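Local coordinates for protein leucyl aminopeptidase (Trypanosoma brucei brucei, PDB 5NTD) that probably removes amino-terminal residues, leucine among them, from peptides as a manganese-dependent M17 leucyl aminopeptidase that binds the inhibitor bestatin, at residues 207-210 / 211-215; 321-324 / 325-329; 381-384 / 385-389. All coordinates share one frame; numbering follows the deposited sequence.

Contact 1 of 3, residues 207-210 / 211-215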
loop_
_atom_site.group_PDB
_atom_site.type_symbol
_atom_site.label_atom_id
_atom_site.label_comp_id
_atom_site.label_asym_id
_atom_site.label_seq_id
_atom_site.Cartn_x
_atom_site.Cartn_y
_atom_site.Cartn_z
ATOM N N GLN G 207 -35.371 16.010 -9.267
ATOM C CA GLN G 207 -34.683 17.094 -8.555
ATOM C C GLN G 207 -34.711 16.948 -7.044
ATOM O O GLN G 207 -33.743 17.276 -6.372
ATOM C CB GLN G 207 -35.219 18.440 -8.945
ATOM C CG GLN G 207 -34.877 18.767 -10.388
ATOM C CD GLN G 207 -35.432 20.104 -10.839
ATOM O OE1 GLN G 207 -36.391 20.625 -10.248
ATOM N NE2 GLN G 207 -34.860 20.641 -11.896
ATOM N N LEU G 208 -35.800 16.428 -6.511
ATOM C CA LEU G 208 -35.845 16.110 -5.066
ATOM C C LEU G 208 -34.815 15.012 -4.760
ATOM O O LEU G 208 -34.112 15.074 -3.775
ATOM C CB LEU G 208 -37.232 15.659 -4.630
ATOM C CG LEU G 208 -37.351 15.231 -3.181
ATOM C CD1 LEU G 208 -36.933 16.346 -2.242
ATOM C CD2 LEU G 208 -38.786 14.822 -2.869
ATOM N N CYS G 209 -34.789 14.003 -5.610
ATOM C CA CYS G 209 -33.846 12.886 -5.490
ATOM C C CYS G 209 -32.419 13.426 -5.517
ATOM O O CYS G 209 -31.602 13.138 -4.643
ATOM C CB CYS G 209 -34.058 11.895 -6.598
ATOM S SG CYS G 209 -33.012 10.416 -6.484
ATOM N N GLN G 210 -32.178 14.304 -6.476
ATOM C CA GLN G 210 -30.889 15.010 -6.586
ATOM C C GLN G 210 -30.541 15.761 -5.311
ATOM O O GLN G 210 -29.405 15.710 -4.805
ATOM C CB GLN G 210 -30.904 15.961 -7.758
ATOM C CG GLN G 210 -29.546 16.486 -8.136
ATOM C CD GLN G 210 -29.648 17.699 -9.054
ATOM O OE1 GLN G 210 -29.279 17.641 -10.217
ATOM N NE2 GLN G 210 -30.116 18.815 -8.507
ATOM N N ARG G 211 -31.536 16.426 -4.759
ATOM C CA ARG G 211 -31.349 17.260 -3.550
ATOM C C ARG G 211 -30.927 16.400 -2.383
ATOM O O ARG G 211 -29.996 16.728 -1.644
ATOM C CB ARG G 211 -32.639 18.004 -3.221
ATOM C CG ARG G 211 -32.488 19.023 -2.096
ATOM C CD ARG G 211 -33.765 19.843 -1.868
ATOM N NE ARG G 211 -33.545 20.777 -0.783
ATOM C CZ ARG G 211 -32.814 21.891 -0.882
ATOM N NH1 ARG G 211 -32.287 22.272 -2.041
ATOM N NH2 ARG G 211 -32.598 22.628 0.216
ATOM N N LEU G 212 -31.645 15.311 -2.195
ATOM C CA LEU G 212 -31.411 14.410 -1.058
ATOM C C LEU G 212 -29.988 13.790 -1.145
ATOM O O LEU G 212 -29.282 13.672 -0.155
ATOM C CB LEU G 212 -32.460 13.316 -0.988
ATOM C CG LEU G 212 -33.908 13.786 -0.722
ATOM C CD1 LEU G 212 -34.862 12.669 -0.996
ATOM C CD2 LEU G 212 -34.087 14.280 0.705
ATOM N N VAL G 213 -29.611 13.419 -2.355
ATOM C CA VAL G 213 -28.327 12.762 -2.601
ATOM C C VAL G 213 -27.157 13.751 -2.443
ATOM O O VAL G 213 -26.190 13.479 -1.743
ATOM C CB VAL G 213 -28.322 12.057 -3.965
ATOM C CG1 VAL G 213 -26.955 11.446 -4.252
ATOM C CG2 VAL G 213 -29.360 10.961 -3.955
ATOM N N ASP G 214 -27.307 14.917 -3.047
ATOM C CA ASP G 214 -26.325 16.039 -2.927
ATOM C C ASP G 214 -26.109 16.461 -1.476
ATOM O O ASP G 214 -25.034 16.827 -1.073
ATOM C CB ASP G 214 -26.785 17.293 -3.679
ATOM C CG ASP G 214 -26.390 17.298 -5.149
ATOM O OD1 ASP G 214 -25.433 16.596 -5.536
ATOM O OD2 ASP G 214 -27.095 17.970 -5.916
ATOM N N ALA G 215 -27.177 16.438 -0.695
ATOM C CA ALA G 215 -27.146 16.989 0.658
ATOM C C ALA G 215 -26.096 16.255 1.456
ATOM O O ALA G 215 -26.042 15.024 1.435
ATOM C CB ALA G 215 -28.507 16.879 1.332
HETATM O O HOH W 1 -29.724 19.310 -5.813
#
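Gln-210 turns CG away from its backbone N (chi1 -167°) while Asp-214 swings CG to the side of its own N (chi1 -86°), and the two side chains run alongside each other. They sit one turn apart in the last turns of helix 196-214, an i to i+4 pair with amide and carboxylate planes 36° apart. Gln-210 CG touches Asp-214 OD2 at 3.6 Å. A water joins the polar ends, accepting from Gln-210 NE2 at 2.8 Å and donating to Asp-214 OD2 at 3.0 Å. That carboxylate is gripped further by His-163 ND1 at OD2 and by the backbone N of Ala-506 at OD1, which fixes its rotation. Asp-214 O accepts from Lys-310 NZ and the side chain packs on His-457 of a neighbouring subunit, so the helix end is tied into the catalytic domain and the assembly. On another flank Leu-208 and Leu-212 slant across one another, Leu-208 CG 4.2 Å from Leu-212 CD1. Arg-211, extended from CG to NE, hydrogen-bonds Asn-164 OD1 and Tyr-176 O through NH1 and Ser-18 OG through NH2. Val-213 CG2 rests 3.2 Å from Cys-209 O, the carbonyl that also receives Val-213 N at 3.0 Å.

Contact 2 of 3, residues 321-324 / 325-329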
loop_
_atom_site.group_PDB
_atom_site.type_symbol
_atom_site.label_atom_id
_atom_site.label_comp_id
_atom_site.label_asym_id
_atom_site.label_seq_id
_atom_site.Cartn_x
_atom_site.Cartn_y
_atom_site.Cartn_z
ATOM N N CYS G 321 -38.597 8.779 -4.198
ATOM C CA CYS G 321 -39.100 9.758 -5.166
ATOM C C CYS G 321 -39.955 9.091 -6.250
ATOM O O CYS G 321 -40.902 9.686 -6.752
ATOM C CB CYS G 321 -37.980 10.579 -5.741
ATOM S SG CYS G 321 -37.181 11.651 -4.501
ATOM N N GLY G 322 -39.607 7.886 -6.624
ATOM C CA GLY G 322 -40.421 7.100 -7.576
ATOM C C GLY G 322 -41.801 6.838 -6.983
ATOM O O GLY G 322 -42.824 6.919 -7.648
ATOM N N PHE G 323 -41.793 6.516 -5.696
ATOM C CA PHE G 323 -43.017 6.383 -4.900
ATOM C C PHE G 323 -43.824 7.688 -4.943
ATOM O O PHE G 323 -45.029 7.669 -5.160
ATOM C CB PHE G 323 -42.694 6.014 -3.484
ATOM C CG PHE G 323 -43.894 5.864 -2.600
ATOM C CD1 PHE G 323 -44.502 4.638 -2.437
ATOM C CD2 PHE G 323 -44.345 6.927 -1.844
ATOM C CE1 PHE G 323 -45.559 4.472 -1.549
ATOM C CE2 PHE G 323 -45.406 6.780 -0.959
ATOM C CZ PHE G 323 -46.012 5.550 -0.811
ATOM N N LEU G 324 -43.170 8.811 -4.684
ATOM C CA LEU G 324 -43.868 10.127 -4.677
ATOM C C LEU G 324 -44.511 10.401 -6.024
ATOM O O LEU G 324 -45.656 10.852 -6.094
ATOM C CB LEU G 324 -42.955 11.288 -4.340
ATOM C CG LEU G 324 -42.457 11.341 -2.893
ATOM C CD1 LEU G 324 -41.607 12.594 -2.715
ATOM C CD2 LEU G 324 -43.603 11.314 -1.886
ATOM N N THR G 325 -43.795 10.096 -7.098
ATOM C CA THR G 325 -44.341 10.318 -8.424
ATOM C C THR G 325 -45.589 9.475 -8.638
ATOM O O THR G 325 -46.591 9.950 -9.171
ATOM C CB THR G 325 -43.329 9.999 -9.504
ATOM O OG1 THR G 325 -42.254 10.927 -9.363
ATOM C CG2 THR G 325 -43.953 10.177 -10.901
ATOM N N ALA G 326 -45.519 8.217 -8.242
ATOM C CA ALA G 326 -46.655 7.308 -8.375
ATOM C C ALA G 326 -47.880 7.859 -7.615
ATOM O O ALA G 326 -49.014 7.733 -8.104
ATOM C CB ALA G 326 -46.324 5.925 -7.870
ATOM N N VAL G 327 -47.642 8.429 -6.426
ATOM C CA VAL G 327 -48.745 8.984 -5.615
ATOM C C VAL G 327 -49.298 10.240 -6.284
ATOM O O VAL G 327 -50.506 10.402 -6.479
ATOM C CB VAL G 327 -48.324 9.330 -4.197
ATOM C CG1 VAL G 327 -49.443 10.069 -3.466
ATOM C CG2 VAL G 327 -47.966 8.056 -3.449
ATOM N N ARG G 328 -48.398 11.111 -6.670
ATOM C CA ARG G 328 -48.803 12.376 -7.295
ATOM C C ARG G 328 -49.545 12.180 -8.629
ATOM O O ARG G 328 -50.513 12.890 -8.890
ATOM C CB ARG G 328 -47.625 13.314 -7.503
ATOM C CG ARG G 328 -47.251 14.028 -6.240
ATOM C CD ARG G 328 -45.940 14.763 -6.387
ATOM N NE ARG G 328 -45.807 15.810 -5.374
ATOM C CZ ARG G 328 -44.659 16.422 -5.042
ATOM N NH1 ARG G 328 -43.504 16.111 -5.660
ATOM N NH2 ARG G 328 -44.671 17.348 -4.094
ATOM N N LEU G 329 -49.095 11.242 -9.446
ATOM C CA LEU G 329 -49.767 10.922 -10.726
ATOM C C LEU G 329 -50.832 9.843 -10.623
ATOM O O LEU G 329 -51.471 9.511 -11.616
ATOM C CB LEU G 329 -48.767 10.482 -11.778
ATOM C CG LEU G 329 -47.657 11.510 -12.053
ATOM C CD1 LEU G 329 -46.802 11.030 -13.209
ATOM C CD2 LEU G 329 -48.241 12.897 -12.337
#
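Phe-323 and Val-327, one turn apart near the C-terminal end of helix 314-328, meet through a single methyl: Val-327 CG2 lies over one face of the Phe-323 ring, a CH-pi contact 4.2 Å from the centroid and 26° off the normal. Its closest ring atom is Phe-323 CE2, 3.8 Å from Val-327 CG2. With CG of Phe-323 anti to its backbone N, the ring stands beside the following turn, and the valine, whose chi1 of 172° sets CG2 on the N side, turns that methyl back over it. Val-327 CG2 also approaches Phe-323 O to 3.4 Å, the oxygen that accepts from the valine's backbone N. The tightly packed part is the Phe-323 ring, which also meets Phe-238 edge-to-face and presses on Leu-335 and Cys-337 of strand 334-344, together with Leu-324, buried against Leu-208 and helix 222-236.

Val-327 bridges to a less complete side, for the residue as a whole is partly exposed. Arg-328 is partly exposed too, though it still touches Thr-204 and Tyr-232; its CB and CG lie beside the carbonyl of the preceding turn, CB 3.5 Å from Leu-324 O. A straight bond, 168° at the hydrogen, ties Arg-328 N to Leu-324 O at 2.8 Å. On the side facing helix 196-214, Thr-325 OG1 and Cys-321 O both hydrogen-bond to the hydroxyl of Ser-205. The chemistry thus divides round the helix: apolar contacts hold the phenyl ring between the valine methyl, Phe-238 and the strand, and one serine hydroxyl serves two polar atoms where the helices meet.

Contact 3 of 3, residues 381-384 / 385-389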
loop_
_atom_site.group_PDB
_atom_site.type_symbol
_atom_site.label_atom_id
_atom_site.label_comp_id
_atom_site.label_asym_id
_atom_site.label_seq_id
_atom_site.Cartn_x
_atom_site.Cartn_y
_atom_site.Cartn_z
ATOM N N GLY G 381 -34.750 -5.258 4.981
ATOM C CA GLY G 381 -35.721 -4.521 4.149
ATOM C C GLY G 381 -36.595 -5.423 3.292
ATOM O O GLY G 381 -37.802 -5.317 3.319
ATOM N N VAL G 382 -35.982 -6.333 2.569
ATOM C CA VAL G 382 -36.741 -7.230 1.663
ATOM C C VAL G 382 -37.527 -8.282 2.430
ATOM O O VAL G 382 -38.611 -8.674 2.017
ATOM C CB VAL G 382 -35.893 -7.912 0.571
ATOM C CG1 VAL G 382 -35.208 -6.871 -0.287
ATOM C CG2 VAL G 382 -34.880 -8.882 1.155
ATOM N N PHE G 383 -36.999 -8.722 3.564
ATOM C CA PHE G 383 -37.774 -9.646 4.425
ATOM C C PHE G 383 -39.008 -8.924 4.982
ATOM O O PHE G 383 -40.108 -9.463 4.953
ATOM C CB PHE G 383 -37.019 -10.230 5.585
ATOM C CG PHE G 383 -37.795 -11.313 6.285
ATOM C CD1 PHE G 383 -37.820 -12.617 5.776
ATOM C CD2 PHE G 383 -38.554 -11.032 7.417
ATOM C CE1 PHE G 383 -38.554 -13.638 6.426
ATOM C CE2 PHE G 383 -39.275 -12.036 8.056
ATOM C CZ PHE G 383 -39.284 -13.333 7.558
ATOM N N HIS G 384 -38.793 -7.713 5.437
ATOM C CA HIS G 384 -39.896 -6.906 5.912
ATOM C C HIS G 384 -41.001 -6.764 4.831
ATOM O O HIS G 384 -42.190 -6.967 5.086
ATOM C CB HIS G 384 -39.419 -5.517 6.284
ATOM C CG HIS G 384 -40.503 -4.644 6.832
ATOM N ND1 HIS G 384 -40.984 -4.781 8.119
ATOM C CD2 HIS G 384 -41.202 -3.624 6.269
ATOM C CE1 HIS G 384 -41.917 -3.864 8.330
ATOM N NE2 HIS G 384 -42.069 -3.156 7.223
ATOM N N ALA G 385 -40.581 -6.411 3.630
ATOM C CA ALA G 385 -41.520 -6.185 2.518
ATOM C C ALA G 385 -42.260 -7.461 2.147
ATOM O O ALA G 385 -43.445 -7.413 1.838
ATOM C CB ALA G 385 -40.818 -5.629 1.292
ATOM N N THR G 386 -41.567 -8.569 2.176
ATOM C CA THR G 386 -42.135 -9.833 1.682
ATOM C C THR G 386 -42.832 -10.662 2.770
ATOM O O THR G 386 -43.472 -11.662 2.468
ATOM C CB THR G 386 -41.083 -10.731 1.004
ATOM O OG1 THR G 386 -39.986 -10.940 1.895
ATOM C CG2 THR G 386 -40.614 -10.079 -0.258
ATOM N N ASN G 387 -42.692 -10.250 4.010
ATOM C CA ASN G 387 -43.244 -11.014 5.129
ATOM C C ASN G 387 -44.128 -10.255 6.103
ATOM O O ASN G 387 -45.003 -10.847 6.708
ATOM C CB ASN G 387 -42.133 -11.648 5.962
ATOM C CG ASN G 387 -42.606 -12.892 6.722
ATOM O OD1 ASN G 387 -42.799 -13.945 6.135
ATOM N ND2 ASN G 387 -42.787 -12.755 8.023
ATOM N N GLU G 388 -43.895 -8.970 6.272
ATOM C CA GLU G 388 -44.506 -8.228 7.379
ATOM C C GLU G 388 -45.581 -7.245 6.984
ATOM O O GLU G 388 -46.110 -6.525 7.829
ATOM C CB GLU G 388 -43.445 -7.472 8.156
ATOM C CG GLU G 388 -42.349 -8.357 8.683
ATOM C CD GLU G 388 -42.813 -9.291 9.759
ATOM O OE1 GLU G 388 -42.495 -10.472 9.587
ATOM O OE2 GLU G 388 -43.439 -8.890 10.784
ATOM N N LEU G 389 -45.884 -7.157 5.700
ATOM C CA LEU G 389 -46.889 -6.157 5.231
ATOM C C LEU G 389 -48.272 -6.789 5.156
ATOM O O LEU G 389 -48.429 -7.995 5.266
ATOM C CB LEU G 389 -46.500 -5.551 3.863
ATOM C CG LEU G 389 -45.134 -4.894 3.823
ATOM C CD1 LEU G 389 -44.896 -4.284 2.452
ATOM C CD2 LEU G 389 -44.980 -3.826 4.902
#
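Asn-387 lays its amide over the ring of Phe-383, the planes 25° apart and stacked, both side chains running the same way. The aliphatic part of the contact is Asn-387 CB, over the face near the rim, 3.8 Å from the Phe-383 ring centroid as a CH-pi contact; the amide continues the overlap, Asn-387 CG 3.5 Å from Phe-383 CZ. Two bonds hold the amide there: ND2 donates in the amide plane to Glu-388 OE1 at 2.8 Å, meeting it on the anti side and out of the carboxylate plane, and OD1 is hydrogen-bonded with Ser-484 OG. Glu-388 CB comes within 3.6 Å of His-384 ND1, the side chains crossing at about a right angle. These groups lie in the last turns of helix 374-387, which starts at Gly-374 and Arg-375 of the bicarbonate pocket and packs on the mixed sheet of the catalytic domain. There His-384 presses on strands 268-274 and 334-344, with ND1 bonded to Tyr-253 OH. Asn-387 N bonds weakly to both Phe-383 O and His-384 O, whereas Glu-388 N still bonds soundly to His-384 O. Thr-386 grips Val-382 O twice, N at 3.0 Å and OG1 at 2.7 Å, from opposite faces of the carbonyl plane.

Overall arrangement
Contacts 1, 2 and 3 follow in that order along the chain, each at the C-terminal end of a helix (196-214, 314-328 and 374-387) of the catalytic domain. Contacts 1 and 2 have centres 15 Å apart and touch: Leu-208 CD2 meets Leu-324 CD1 at 3.6 Å, and Cys-321 SG lies 3.8 Å from Leu-208 CG, joining two helices. Contact 3 stands apart, its centre about 21 Å from contact 2 and 26 Å from contact 1. Contact 2 packs on Leu-335 and Cys-337 of strand 334-344, contact 3 on the alternate residues Ser-336 and Thr-338, consistent with helices on its two faces. In contact 1 the Val-213 side chain is about 10 Å from bestatin and 12 Å from a manganese ion.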